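Beta-galactosidase (Geobacillus stearothermophilus, PDB 4OIF) probably catalyses the hydrolysis of terminal non-reducing beta-D-galactose residues in beta-D-galactosides, as a zinc-containing, trimeric family 42 glycoside hydrolase. Local coordinates at residues Gly51-Ser56 and Gly117-His122; Ala57-Pro60 and Val64-Phe67; His445-Trp450 and Leu598-His603; Gln590-Gly595 and Arg604-Glu609. All coordinates share one frame; numbering follows the deposited sequence.

Interaction 1 (Gly51-Ser56 and Gly117-His122); sequences GVFAWS and GGRHNH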
loop_
_atom_site.group_PDB
_atom_site.type_symbol
_atom_site.label_atom_id
_atom_site.label_comp_id
_atom_site.label_asym_id
_atom_site.label_seq_id
_atom_site.Cartn_x
_atom_site.Cartn_y
_atom_site.Cartn_z
ATOM N N GLY A 51 27.402 23.627 12.708
ATOM C CA GLY A 51 27.412 23.930 11.290
ATOM C C GLY A 51 26.859 22.892 10.327
ATOM O O GLY A 51 27.044 23.041 9.119
ATOM N N VAL A 52 26.176 21.859 10.829
ATOM C CA VAL A 52 25.759 20.741 9.969
ATOM C C VAL A 52 24.830 21.213 8.842
ATOM O O VAL A 52 24.943 20.774 7.695
ATOM C CB VAL A 52 25.071 19.614 10.775
ATOM C CG1 VAL A 52 24.742 18.440 9.873
ATOM C CG2 VAL A 52 25.970 19.144 11.896
ATOM N N PHE A 53 23.937 22.139 9.158
ATOM C CA PHE A 53 23.054 22.678 8.144
ATOM C C PHE A 53 23.143 24.193 8.097
ATOM O O PHE A 53 22.139 24.878 7.890
ATOM C CB PHE A 53 21.622 22.216 8.402
ATOM C CG PHE A 53 21.485 20.722 8.435
ATOM C CD1 PHE A 53 21.538 19.986 7.259
ATOM C CD2 PHE A 53 21.342 20.053 9.633
ATOM C CE1 PHE A 53 21.429 18.604 7.272
ATOM C CE2 PHE A 53 21.233 18.669 9.656
ATOM C CZ PHE A 53 21.284 17.944 8.471
ATOM N N ALA A 54 24.360 24.709 8.243
ATOM C CA ALA A 54 24.566 26.147 8.411
ATOM C C ALA A 54 25.028 26.892 7.153
ATOM O O ALA A 54 25.441 28.054 7.244
ATOM C CB ALA A 54 25.551 26.379 9.527
ATOM N N TRP A 55 24.930 26.251 5.990
ATOM C CA TRP A 55 25.400 26.866 4.750
ATOM C C TRP A 55 24.704 28.202 4.486
ATOM O O TRP A 55 25.347 29.225 4.217
ATOM C CB TRP A 55 25.190 25.918 3.564
ATOM C CG TRP A 55 26.061 26.253 2.363
ATOM C CD1 TRP A 55 26.585 27.472 2.042
ATOM C CD2 TRP A 55 26.510 25.347 1.344
ATOM N NE1 TRP A 55 27.322 27.387 0.883
ATOM C CE2 TRP A 55 27.298 26.093 0.438
ATOM C CE3 TRP A 55 26.319 23.981 1.107
ATOM C CZ2 TRP A 55 27.894 25.519 -0.682
ATOM C CZ3 TRP A 55 26.919 23.413 -0.005
ATOM C CH2 TRP A 55 27.698 24.181 -0.885
ATOM N N SER A 56 23.384 28.185 4.578
ATOM C CA SER A 56 22.598 29.373 4.327
ATOM C C SER A 56 22.909 30.466 5.356
ATOM O O SER A 56 22.726 31.645 5.079
ATOM C CB SER A 56 21.111 29.013 4.329
ATOM O OG SER A 56 20.302 30.151 4.504
ATOM N N GLY A 117 14.655 21.321 -2.026
ATOM C CA GLY A 117 14.043 21.124 -0.728
ATOM C C GLY A 117 14.656 19.973 0.034
ATOM O O GLY A 117 15.573 19.321 -0.462
ATOM N N GLY A 118 14.142 19.722 1.239
ATOM C CA GLY A 118 14.625 18.632 2.067
ATOM C C GLY A 118 16.107 18.777 2.337
ATOM O O GLY A 118 16.598 19.891 2.525
ATOM N N ARG A 119 16.817 17.653 2.334
ATOM C CA ARG A 119 18.239 17.622 2.643
ATOM C C ARG A 119 18.858 16.326 2.159
ATOM O O ARG A 119 18.144 15.391 1.788
ATOM C CB ARG A 119 18.471 17.751 4.147
ATOM C CG ARG A 119 17.915 16.570 4.915
ATOM C CD ARG A 119 18.219 16.647 6.393
ATOM N NE ARG A 119 17.875 15.403 7.068
ATOM C CZ ARG A 119 18.218 15.118 8.320
ATOM N NH1 ARG A 119 18.891 16.006 9.034
ATOM N NH2 ARG A 119 17.876 13.956 8.861
ATOM N N HIS A 120 20.187 16.273 2.198
ATOM C CA HIS A 120 20.946 15.056 1.902
ATOM C C HIS A 120 20.741 14.605 0.462
ATOM O O HIS A 120 20.970 13.433 0.149
ATOM C CB HIS A 120 20.549 13.890 2.828
ATOM C CG HIS A 120 20.699 14.170 4.291
ATOM N ND1 HIS A 120 20.162 13.346 5.258
ATOM C CD2 HIS A 120 21.319 15.173 4.955
ATOM C CE1 HIS A 120 20.451 13.824 6.455
ATOM N NE2 HIS A 120 21.149 14.935 6.300
ATOM N N ASN A 121 20.306 15.507 -0.416
ATOM C CA ASN A 121 19.777 15.044 -1.691
ATOM C C ASN A 121 20.344 15.783 -2.911
ATOM O O ASN A 121 19.627 16.144 -3.845
ATOM C CB ASN A 121 18.255 15.136 -1.660
ATOM C CG ASN A 121 17.769 16.516 -1.252
ATOM O OD1 ASN A 121 18.558 17.467 -1.160
ATOM N ND2 ASN A 121 16.464 16.640 -1.026
ATOM N N HIS A 122 21.651 15.985 -2.887
ATOM C CA HIS A 122 22.374 16.554 -4.013
ATOM C C HIS A 122 22.776 15.486 -5.029
ATOM O O HIS A 122 22.977 14.326 -4.675
ATOM C CB HIS A 122 23.625 17.242 -3.509
ATOM C CG HIS A 122 24.578 16.306 -2.832
ATOM N ND1 HIS A 122 24.386 15.850 -1.541
ATOM C CD2 HIS A 122 25.720 15.726 -3.273
ATOM C CE1 HIS A 122 25.381 15.044 -1.213
ATOM N NE2 HIS A 122 26.203 14.952 -2.245
#

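Interaction 2 (Ala57-Pro60 and Val64-Phe67); sequences ALEP and VYRF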
loop_
_atom_site.group_PDB
_atom_site.type_symbol
_atom_site.label_atom_id
_atom_site.label_comp_id
_atom_site.label_asym_id
_atom_site.label_seq_id
_atom_site.Cartn_x
_atom_site.Cartn_y
_atom_site.Cartn_z
ATOM N N ALA A 57 23.390 30.079 6.535
ATOM C CA ALA A 57 23.769 31.058 7.550
ATOM C C ALA A 57 25.181 31.568 7.313
ATOM O O ALA A 57 25.520 32.680 7.707
ATOM C CB ALA A 57 23.658 30.459 8.946
ATOM N N LEU A 58 26.004 30.731 6.689
ATOM C CA LEU A 58 27.387 31.073 6.403
ATOM C C LEU A 58 27.500 31.856 5.097
ATOM O O LEU A 58 28.330 32.752 4.963
ATOM C CB LEU A 58 28.238 29.806 6.325
ATOM C CG LEU A 58 28.412 29.088 7.658
ATOM C CD1 LEU A 58 29.047 27.725 7.457
ATOM C CD2 LEU A 58 29.276 29.959 8.548
ATOM N N GLU A 59 26.663 31.507 4.127
ATOM C CA GLU A 59 26.687 32.179 2.837
ATOM C C GLU A 59 25.245 32.454 2.421
ATOM O O GLU A 59 24.677 31.749 1.590
ATOM C CB GLU A 59 27.432 31.324 1.802
ATOM C CG GLU A 59 27.764 32.024 0.490
ATOM C CD GLU A 59 28.559 31.139 -0.478
ATOM O OE1 GLU A 59 28.745 29.941 -0.180
ATOM O OE2 GLU A 59 28.989 31.646 -1.538
ATOM N N PRO A 60 24.639 33.478 3.028
ATOM C CA PRO A 60 23.225 33.790 2.821
ATOM C C PRO A 60 22.899 34.046 1.351
ATOM O O PRO A 60 21.852 33.629 0.858
ATOM C CB PRO A 60 23.022 35.045 3.676
ATOM C CG PRO A 60 24.365 35.558 3.939
ATOM C CD PRO A 60 25.245 34.380 4.014
ATOM N N VAL A 64 28.762 35.966 -0.521
ATOM C CA VAL A 64 28.503 36.882 0.576
ATOM C C VAL A 64 28.520 36.113 1.891
ATOM O O VAL A 64 27.580 35.382 2.192
ATOM C CB VAL A 64 27.143 37.566 0.403
ATOM C CG1 VAL A 64 26.917 38.582 1.496
ATOM C CG2 VAL A 64 27.038 38.194 -0.979
ATOM N N TYR A 65 29.576 36.281 2.680
ATOM C CA TYR A 65 29.769 35.426 3.852
ATOM C C TYR A 65 29.472 36.089 5.183
ATOM O O TYR A 65 29.619 37.302 5.357
ATOM C CB TYR A 65 31.192 34.876 3.866
ATOM C CG TYR A 65 31.496 34.091 2.620
ATOM C CD1 TYR A 65 31.009 32.792 2.460
ATOM C CD2 TYR A 65 32.247 34.652 1.587
ATOM C CE1 TYR A 65 31.263 32.071 1.303
ATOM C CE2 TYR A 65 32.514 33.938 0.423
ATOM C CZ TYR A 65 32.020 32.649 0.287
ATOM O OH TYR A 65 32.289 31.934 -0.858
ATOM N N ARG A 66 29.041 35.252 6.118
ATOM C CA ARG A 66 28.687 35.667 7.460
ATOM C C ARG A 66 29.284 34.698 8.458
ATOM O O ARG A 66 28.569 33.837 8.968
ATOM C CB ARG A 66 27.172 35.710 7.633
ATOM C CG ARG A 66 26.479 36.784 6.831
ATOM C CD ARG A 66 26.714 38.158 7.423
ATOM N NE ARG A 66 25.972 39.167 6.672
ATOM C CZ ARG A 66 26.476 39.890 5.674
ATOM N NH1 ARG A 66 27.743 39.735 5.301
ATOM N NH2 ARG A 66 25.708 40.777 5.053
ATOM N N PHE A 67 30.582 34.836 8.734
ATOM C CA PHE A 67 31.284 33.935 9.654
ATOM C C PHE A 67 31.337 34.442 11.100
ATOM O O PHE A 67 31.747 33.700 11.995
ATOM C CB PHE A 67 32.723 33.682 9.182
ATOM C CG PHE A 67 32.826 32.806 7.977
ATOM C CD1 PHE A 67 32.540 31.455 8.062
ATOM C CD2 PHE A 67 33.230 33.329 6.760
ATOM C CE1 PHE A 67 32.645 30.638 6.953
ATOM C CE2 PHE A 67 33.335 32.523 5.642
ATOM C CZ PHE A 67 33.043 31.172 5.737
HETATM O O HOH W 1 31.259 29.519 -0.436
#

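Interaction 3 (His445-Trp450 and Leu598-His603); sequences HYRPFW and LEDQFH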
loop_
_atom_site.group_PDB
_atom_site.type_symbol
_atom_site.label_atom_id
_atom_site.label_comp_id
_atom_site.label_asym_id
_atom_site.label_seq_id
_atom_site.Cartn_x
_atom_site.Cartn_y
_atom_site.Cartn_z
ATOM N N HIS A 445 22.193 -15.313 15.426
ATOM C CA HIS A 445 23.388 -16.071 15.789
ATOM C C HIS A 445 24.230 -15.356 16.856
ATOM O O HIS A 445 24.940 -15.986 17.639
ATOM C CB HIS A 445 24.181 -16.391 14.531
ATOM C CG HIS A 445 23.505 -17.420 13.680
ATOM N ND1 HIS A 445 23.939 -18.725 13.603
ATOM C CD2 HIS A 445 22.371 -17.353 12.940
ATOM C CE1 HIS A 445 23.128 -19.408 12.816
ATOM N NE2 HIS A 445 22.169 -18.599 12.401
ATOM N N TYR A 446 24.094 -14.044 16.912
ATOM C CA TYR A 446 24.696 -13.236 17.958
ATOM C C TYR A 446 24.077 -13.532 19.324
ATOM O O TYR A 446 24.770 -13.519 20.346
ATOM C CB TYR A 446 24.512 -11.772 17.578
ATOM C CG TYR A 446 25.055 -10.699 18.494
ATOM C CD1 TYR A 446 26.401 -10.371 18.484
ATOM C CD2 TYR A 446 24.196 -9.933 19.279
ATOM C CE1 TYR A 446 26.894 -9.345 19.274
ATOM C CE2 TYR A 446 24.674 -8.895 20.071
ATOM C CZ TYR A 446 26.031 -8.602 20.064
ATOM O OH TYR A 446 26.527 -7.572 20.852
ATOM N N ARG A 447 22.769 -13.800 19.327
ATOM C CA ARG A 447 21.992 -13.891 20.564
ATOM C C ARG A 447 22.634 -14.719 21.704
ATOM O O ARG A 447 22.743 -14.223 22.818
ATOM C CB ARG A 447 20.583 -14.433 20.273
ATOM C CG ARG A 447 19.752 -14.630 21.542
ATOM C CD ARG A 447 18.492 -15.423 21.289
ATOM N NE ARG A 447 17.633 -14.744 20.328
ATOM C CZ ARG A 447 16.849 -13.717 20.642
ATOM N NH1 ARG A 447 16.816 -13.264 21.891
ATOM N NH2 ARG A 447 16.094 -13.143 19.713
ATOM N N PRO A 448 23.060 -15.968 21.438
ATOM C CA PRO A 448 23.628 -16.728 22.562
ATOM C C PRO A 448 24.892 -16.103 23.144
ATOM O O PRO A 448 25.133 -16.230 24.339
ATOM C CB PRO A 448 23.946 -18.099 21.940
ATOM C CG PRO A 448 23.069 -18.193 20.753
ATOM C CD PRO A 448 22.993 -16.787 20.215
ATOM N N PHE A 449 25.680 -15.424 22.321
ATOM C CA PHE A 449 26.922 -14.810 22.798
ATOM C C PHE A 449 26.616 -13.569 23.634
ATOM O O PHE A 449 27.250 -13.328 24.660
ATOM C CB PHE A 449 27.840 -14.500 21.610
ATOM C CG PHE A 449 28.290 -15.743 20.891
ATOM C CD1 PHE A 449 29.459 -16.391 21.265
ATOM C CD2 PHE A 449 27.498 -16.317 19.902
ATOM C CE1 PHE A 449 29.855 -17.564 20.644
ATOM C CE2 PHE A 449 27.885 -17.489 19.270
ATOM C CZ PHE A 449 29.065 -18.114 19.640
ATOM N N TRP A 450 25.607 -12.816 23.215
ATOM C CA TRP A 450 25.131 -11.681 23.988
ATOM C C TRP A 450 24.603 -12.166 25.333
ATOM O O TRP A 450 24.902 -11.579 26.365
ATOM C CB TRP A 450 24.038 -10.918 23.220
ATOM C CG TRP A 450 23.689 -9.570 23.809
ATOM C CD1 TRP A 450 24.405 -8.407 23.693
ATOM C CD2 TRP A 450 22.536 -9.252 24.595
ATOM N NE1 TRP A 450 23.770 -7.386 24.365
ATOM C CE2 TRP A 450 22.618 -7.879 24.923
ATOM C CE3 TRP A 450 21.443 -9.995 25.059
ATOM C CZ2 TRP A 450 21.648 -7.237 25.698
ATOM C CZ3 TRP A 450 20.484 -9.358 25.820
ATOM C CH2 TRP A 450 20.592 -7.991 26.138
ATOM N N LEU A 598 16.382 -22.443 12.816
ATOM C CA LEU A 598 15.880 -23.121 13.996
ATOM C C LEU A 598 15.643 -22.133 15.132
ATOM O O LEU A 598 16.280 -21.081 15.188
ATOM C CB LEU A 598 16.865 -24.223 14.405
ATOM C CG LEU A 598 17.128 -25.281 13.317
ATOM C CD1 LEU A 598 18.142 -26.297 13.775
ATOM C CD2 LEU A 598 15.856 -25.983 12.939
ATOM N N GLU A 599 14.711 -22.468 16.019
ATOM C CA GLU A 599 14.401 -21.643 17.192
ATOM C C GLU A 599 15.630 -21.260 18.025
ATOM O O GLU A 599 16.695 -21.867 17.903
ATOM C CB GLU A 599 13.408 -22.374 18.081
ATOM C CG GLU A 599 13.903 -23.746 18.515
ATOM C CD GLU A 599 12.977 -24.395 19.520
ATOM O OE1 GLU A 599 12.473 -25.504 19.237
ATOM O OE2 GLU A 599 12.754 -23.790 20.589
ATOM N N ASP A 600 15.464 -20.247 18.870
ATOM C CA ASP A 600 16.540 -19.704 19.708
ATOM C C ASP A 600 17.321 -20.746 20.512
ATOM O O ASP A 600 18.561 -20.698 20.612
ATOM C CB ASP A 600 15.954 -18.683 20.675
ATOM C CG ASP A 600 15.596 -17.374 20.005
ATOM O OD1 ASP A 600 16.213 -17.023 18.976
ATOM O OD2 ASP A 600 14.709 -16.677 20.533
ATOM N N GLN A 601 16.585 -21.683 21.089
ATOM C CA GLN A 601 17.170 -22.660 21.984
ATOM C C GLN A 601 18.216 -23.479 21.252
ATOM O O GLN A 601 19.226 -23.874 21.847
ATOM C CB GLN A 601 16.093 -23.575 22.581
ATOM C CG GLN A 601 16.582 -24.386 23.771
ATOM C CD GLN A 601 17.172 -23.494 24.854
ATOM O OE1 GLN A 601 16.610 -22.444 25.179
ATOM N NE2 GLN A 601 18.324 -23.892 25.396
ATOM N N PHE A 602 17.993 -23.721 19.961
ATOM C CA PHE A 602 18.981 -24.471 19.188
ATOM C C PHE A 602 20.309 -23.755 19.187
ATOM O O PHE A 602 21.334 -24.366 19.464
ATOM C CB PHE A 602 18.567 -24.709 17.737
ATOM C CG PHE A 602 19.674 -25.327 16.911
ATOM C CD1 PHE A 602 19.931 -26.685 16.982
ATOM C CD2 PHE A 602 20.480 -24.551 16.108
ATOM C CE1 PHE A 602 20.960 -27.253 16.245
ATOM C CE2 PHE A 602 21.509 -25.121 15.373
ATOM C CZ PHE A 602 21.746 -26.470 15.445
ATOM N N HIS A 603 20.293 -22.467 18.862
ATOM C CA HIS A 603 21.533 -21.710 18.810
ATOM C C HIS A 603 22.162 -21.641 20.191
ATOM O O HIS A 603 23.388 -21.737 20.327
ATOM C CB HIS A 603 21.287 -20.313 18.239
ATOM C CG HIS A 603 20.711 -20.341 16.859
ATOM N ND1 HIS A 603 19.481 -19.809 16.556
ATOM C CD2 HIS A 603 21.179 -20.885 15.711
ATOM C CE1 HIS A 603 19.220 -20.011 15.275
ATOM N NE2 HIS A 603 20.236 -20.660 14.739
#

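Interaction 4 (Gln590-Gly595 and Arg604-Glu609); sequences QAYYIG and RDFYQE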
loop_
_atom_site.group_PDB
_atom_site.type_symbol
_atom_site.label_atom_id
_atom_site.label_comp_id
_atom_site.label_asym_id
_atom_site.label_seq_id
_atom_site.Cartn_x
_atom_site.Cartn_y
_atom_site.Cartn_z
ATOM N N GLN A 590 37.738 -26.752 12.150
ATOM C CA GLN A 590 36.424 -27.377 12.099
ATOM C C GLN A 590 35.433 -26.516 11.337
ATOM O O GLN A 590 35.479 -25.294 11.421
ATOM C CB GLN A 590 35.888 -27.630 13.500
ATOM C CG GLN A 590 36.147 -29.006 14.015
ATOM C CD GLN A 590 35.122 -29.403 15.041
ATOM O OE1 GLN A 590 34.951 -28.724 16.051
ATOM N NE2 GLN A 590 34.414 -30.498 14.781
ATOM N N ALA A 591 34.530 -27.162 10.608
ATOM C CA ALA A 591 33.491 -26.460 9.877
ATOM C C ALA A 591 32.133 -27.098 10.145
ATOM O O ALA A 591 31.929 -28.291 9.922
ATOM C CB ALA A 591 33.807 -26.442 8.380
ATOM N N TYR A 592 31.217 -26.283 10.650
ATOM C CA TYR A 592 29.848 -26.685 10.931
ATOM C C TYR A 592 28.857 -26.086 9.919
ATOM O O TYR A 592 28.958 -24.911 9.555
ATOM C CB TYR A 592 29.437 -26.234 12.331
ATOM C CG TYR A 592 30.213 -26.847 13.462
ATOM C CD1 TYR A 592 31.511 -26.441 13.737
ATOM C CD2 TYR A 592 29.634 -27.806 14.284
ATOM C CE1 TYR A 592 32.221 -26.992 14.779
ATOM C CE2 TYR A 592 30.333 -28.352 15.337
ATOM C CZ TYR A 592 31.627 -27.941 15.578
ATOM O OH TYR A 592 32.337 -28.481 16.618
ATOM N N TYR A 593 27.880 -26.884 9.502
ATOM C CA TYR A 593 26.820 -26.390 8.637
ATOM C C TYR A 593 25.476 -26.575 9.314
ATOM O O TYR A 593 25.139 -27.682 9.751
ATOM C CB TYR A 593 26.844 -27.114 7.291
ATOM C CG TYR A 593 25.949 -26.504 6.233
ATOM C CD1 TYR A 593 24.673 -27.015 5.992
ATOM C CD2 TYR A 593 26.385 -25.426 5.455
ATOM C CE1 TYR A 593 23.849 -26.463 5.003
ATOM C CE2 TYR A 593 25.564 -24.859 4.469
ATOM C CZ TYR A 593 24.299 -25.383 4.249
ATOM O OH TYR A 593 23.485 -24.837 3.279
ATOM N N ILE A 594 24.713 -25.490 9.409
ATOM C CA ILE A 594 23.371 -25.561 9.973
ATOM C C ILE A 594 22.336 -25.437 8.861
ATOM O O ILE A 594 22.175 -24.359 8.280
ATOM C CB ILE A 594 23.125 -24.463 11.020
ATOM C CG1 ILE A 594 24.085 -24.618 12.206
ATOM C CG2 ILE A 594 21.696 -24.538 11.484
ATOM C CD1 ILE A 594 24.194 -23.401 13.083
ATOM N N GLY A 595 21.635 -26.531 8.562
ATOM C CA GLY A 595 20.820 -26.598 7.353
ATOM C C GLY A 595 19.471 -25.891 7.369
ATOM O O GLY A 595 18.906 -25.579 6.315
ATOM N N ARG A 604 21.323 -21.510 21.214
ATOM C CA ARG A 604 21.839 -21.531 22.571
ATOM C C ARG A 604 22.636 -22.813 22.824
ATOM O O ARG A 604 23.789 -22.749 23.237
ATOM C CB ARG A 604 20.709 -21.388 23.580
ATOM C CG ARG A 604 20.072 -20.008 23.596
ATOM C CD ARG A 604 19.261 -19.807 24.866
ATOM N NE ARG A 604 18.468 -18.595 24.793
ATOM C CZ ARG A 604 17.171 -18.568 24.510
ATOM N NH1 ARG A 604 16.502 -19.697 24.292
ATOM N NH2 ARG A 604 16.539 -17.406 24.459
ATOM N N ASP A 605 22.051 -23.971 22.530
ATOM C CA ASP A 605 22.701 -25.250 22.828
ATOM C C ASP A 605 23.946 -25.519 21.938
ATOM O O ASP A 605 25.040 -25.896 22.425
ATOM C CB ASP A 605 21.666 -26.375 22.701
ATOM C CG ASP A 605 20.501 -26.237 23.720
ATOM O OD1 ASP A 605 20.615 -25.454 24.682
ATOM O OD2 ASP A 605 19.466 -26.917 23.572
ATOM N N PHE A 606 23.774 -25.290 20.641
ATOM C CA PHE A 606 24.819 -25.473 19.641
ATOM C C PHE A 606 26.059 -24.646 19.988
ATOM O O PHE A 606 27.213 -25.146 20.089
ATOM C CB PHE A 606 24.268 -25.081 18.253
ATOM C CG PHE A 606 25.243 -25.283 17.131
ATOM C CD1 PHE A 606 25.339 -26.508 16.491
ATOM C CD2 PHE A 606 26.079 -24.254 16.728
ATOM C CE1 PHE A 606 26.261 -26.701 15.457
ATOM C CE2 PHE A 606 26.995 -24.447 15.709
ATOM C CZ PHE A 606 27.084 -25.677 15.075
ATOM N N TYR A 607 25.806 -23.360 20.185
ATOM C CA TYR A 607 26.893 -22.443 20.458
ATOM C C TYR A 607 27.413 -22.609 21.879
ATOM O O TYR A 607 28.546 -22.244 22.159
ATOM C CB TYR A 607 26.460 -21.001 20.196
ATOM C CG TYR A 607 26.433 -20.674 18.719
ATOM C CD1 TYR A 607 27.580 -20.802 17.943
ATOM C CD2 TYR A 607 25.269 -20.251 18.101
ATOM C CE1 TYR A 607 27.566 -20.515 16.592
ATOM C CE2 TYR A 607 25.245 -19.963 16.747
ATOM C CZ TYR A 607 26.394 -20.090 16.003
ATOM O OH TYR A 607 26.369 -19.798 14.666
ATOM N N GLN A 608 26.607 -23.181 22.766
ATOM C CA GLN A 608 27.083 -23.456 24.111
ATOM C C GLN A 608 28.176 -24.481 24.006
ATOM O O GLN A 608 29.254 -24.338 24.617
ATOM C CB GLN A 608 25.974 -23.977 25.020
ATOM C CG GLN A 608 26.389 -24.031 26.478
ATOM C CD GLN A 608 26.741 -22.649 27.023
ATOM O OE1 GLN A 608 26.146 -21.640 26.627
ATOM N NE2 GLN A 608 27.718 -22.596 27.925
ATOM N N GLU A 609 27.890 -25.514 23.213
ATOM C CA GLU A 609 28.898 -26.534 22.955
ATOM C C GLU A 609 30.138 -25.936 22.330
ATOM O O GLU A 609 31.255 -26.299 22.706
ATOM C CB GLU A 609 28.356 -27.638 22.062
ATOM C CG GLU A 609 27.422 -28.571 22.785
ATOM C CD GLU A 609 27.774 -30.011 22.539
ATOM O OE1 GLU A 609 28.761 -30.253 21.812
ATOM O OE2 GLU A 609 27.059 -30.894 23.062
#

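Interaction 1 (Gly51-Ser56 and Gly117-His122)
F53, R119 and H120 meet in the predicted galactose-binding region of the GH42 active site. R119 is predicted to bind the substrate, and its NH2 is hydrogen-bonded to a glycerol, probably from the crystallisation liquor. The far end of the F53 ring makes the contact. R119 NH1 lies 3.1 Å from F53 CZ. The approach is oblique, with the ring and guanidinium planes 31° apart. Further back along the arginine, CD is 3.9 Å from F53 CE1. The R119 chain is extended from CG to NE, and this carries the guanidinium group up to the phenylalanine.

H120 comes in at the edge of the F53 ring. Its NE2 sits near the ring plane, 3.7 Å from F53 CZ. The two rings meet rim to rim, with centroids 5.9 Å apart and planes at 28°. H120 also turns a face to its neighbour, and R119 NE lies 3.0 Å above that ring plane.

In the TIM barrel, F53 belongs to the loop after strand 47-50. R119 and H120 come from the long loop between helices 95-100 and 127-144. H120 lies close to N157 and to E158, the predicted proton donor. R119 NH2 and E158 OE1 form only a long, weak ion pair. W196 of the second subunit meets the F53 ring and packs on R119, which puts this part of the pocket at a subunit interface.

Interaction 2 (Ala57-Pro60 and Val64-Phe67)
E59 has CG anti to the backbone N (chi1 -169°) and an extended chain beyond it, Y65 has CG beside its own N (chi1 -58°), and the two side chains therefore lie alongside, pointing the same way. E59 CD reaches 3.4 Å from Y65 CE1, and the approach to the ring is oblique. Water 1 joins the two ends. It donates to E59 OE1 at 2.6 Å and lies 2.7 Å from Y65 OH, in the plane of the tyrosine ring. The carboxylate has further partners: W55 NE1 bonds to OE1 and G63 N to OE2.

The two segments form a tight loop that leads from the end of helix 55-58 to helix 68-79 of the TIM barrel. One backbone hydrogen bond ties it together, from R66 N to L58 O at 2.8 Å. The same carbonyl receives a CA-H...O contact from Y65. V64 O faces the other way across the loop and lies 3.1 Å from P60 CD. With an alanine at Y65, water 1 would probably lose its phenol partner and a gap would open beside the E59 chain.

Two carbon contacts add to this. L58 CD2 meets F67 CD1 at 3.6 Å, the two side chains crossing at about a right angle. P60 CG touches R66 CG at 3.8 Å. Y65 and F67 also pack on helix 127-144.

Interaction 3 (His445-Trp450 and Leu598-His603)
R447 and D600 carry the charged part of the contact. R447 NE is 3.0 Å from D600 OD1 in a salt bridge. The groups do not lie flat together: their planes are 47° apart, and D600 OD2 sits 3.4 Å above one face of the guanidinium, toward its rim. The arginine chain bends at chi3 (-61°), which brings NE rather than the terminal nitrogens to the aspartate. Those nitrogens have other mates, NH1 pairing with D298 and NH2 with Q444. R447 thus pairs with two carboxylates, D600 and D298, which probably balance its charge.

The aromatic part is a pair of histidines. H603 turns its edge toward the face of H445, with centroids 4.5 Å apart. H603 CD2 lies over that face, 3.7 Å above the plane. H445 ND1 is hydrogen-bonded to Y607 OH, which helps fix the rotation of its ring.

Both helices belong to the trimerisation domain. Helix 438-451 lies in the beta-alpha-beta connection between parallel strands 413-416 and 456-459, and helix 600-613 follows strand 597-598.

The apolar part rests on P448, where helix 438-451 is kinked. P448 CG lies 3.7 Å from H603 CB and 3.6 Å from H603 O. The proline ring thus packs against the backbone of the second helix as well as the root of its histidine. H445 and F449 also pack on strand 470-473 of the central sheet.

Interaction 4 (Gln590-Gly595 and Arg604-Glu609)
Y592 meets F606 from its root outward. Y592 CB lies in the plane of the F606 ring, at its edge, 3.7 Å from F606 CZ. The next atom, Y592 CG, is also 3.7 Å from that carbon. Y592 CD2 comes nearer, 3.4 Å from F606 CZ. The rings form an offset edge-to-face pair, with the edge of F606 toward the face of Y592 and planes at 87°. At the tip, Y592 OH turns back along its own strand and donates to Q590 OE1 at 2.7 Å. The donor stands above the carbonyl plane of that amide.

Strand 589-594 is an inner strand of the mixed sheet of the trimerisation domain, between strands 496-500 and 579-586. Helix 600-613 packs alongside it, running the opposite way. The short axes are 12.2 Å apart, and F606 reaches across to the strand. Its CG is anti to the backbone N (chi1 -178°), and this sends the ring toward the strand.

I594, two residues on along the same face of the strand, makes the second contact with F606. Its CD1 sits over the F606 face, 4.2 Å from the ring centroid and 17° off the normal, in a CH-pi contact. A serine in place of Y592 would probably leave the edge of F606 without its aromatic partner and Q590 OE1 without its donor. F602 and V581 pack against F606 as well.

Overall arrangement
The four contacts form two pairs on opposite sides of the chain's centre. Interactions 1 and 2 lie in the TIM-barrel part, with centres 14 Å apart. Their segments adjoin in sequence and share helix 55-58. The loop of interaction 2 falls within the span between the two segments of interaction 1. Interactions 3 and 4 come later, in the trimerisation domain, with centres 10 Å apart. They share helix 600-613, their segments alternate along the chain, and they touch through H445 and Y607 and through F602 and I594. The centres of interactions 1 and 3 are 42 Å apart. The predicted active site of the barrel holds interaction 1, while interactions 3 and 4 join helices and sheet in the other domain.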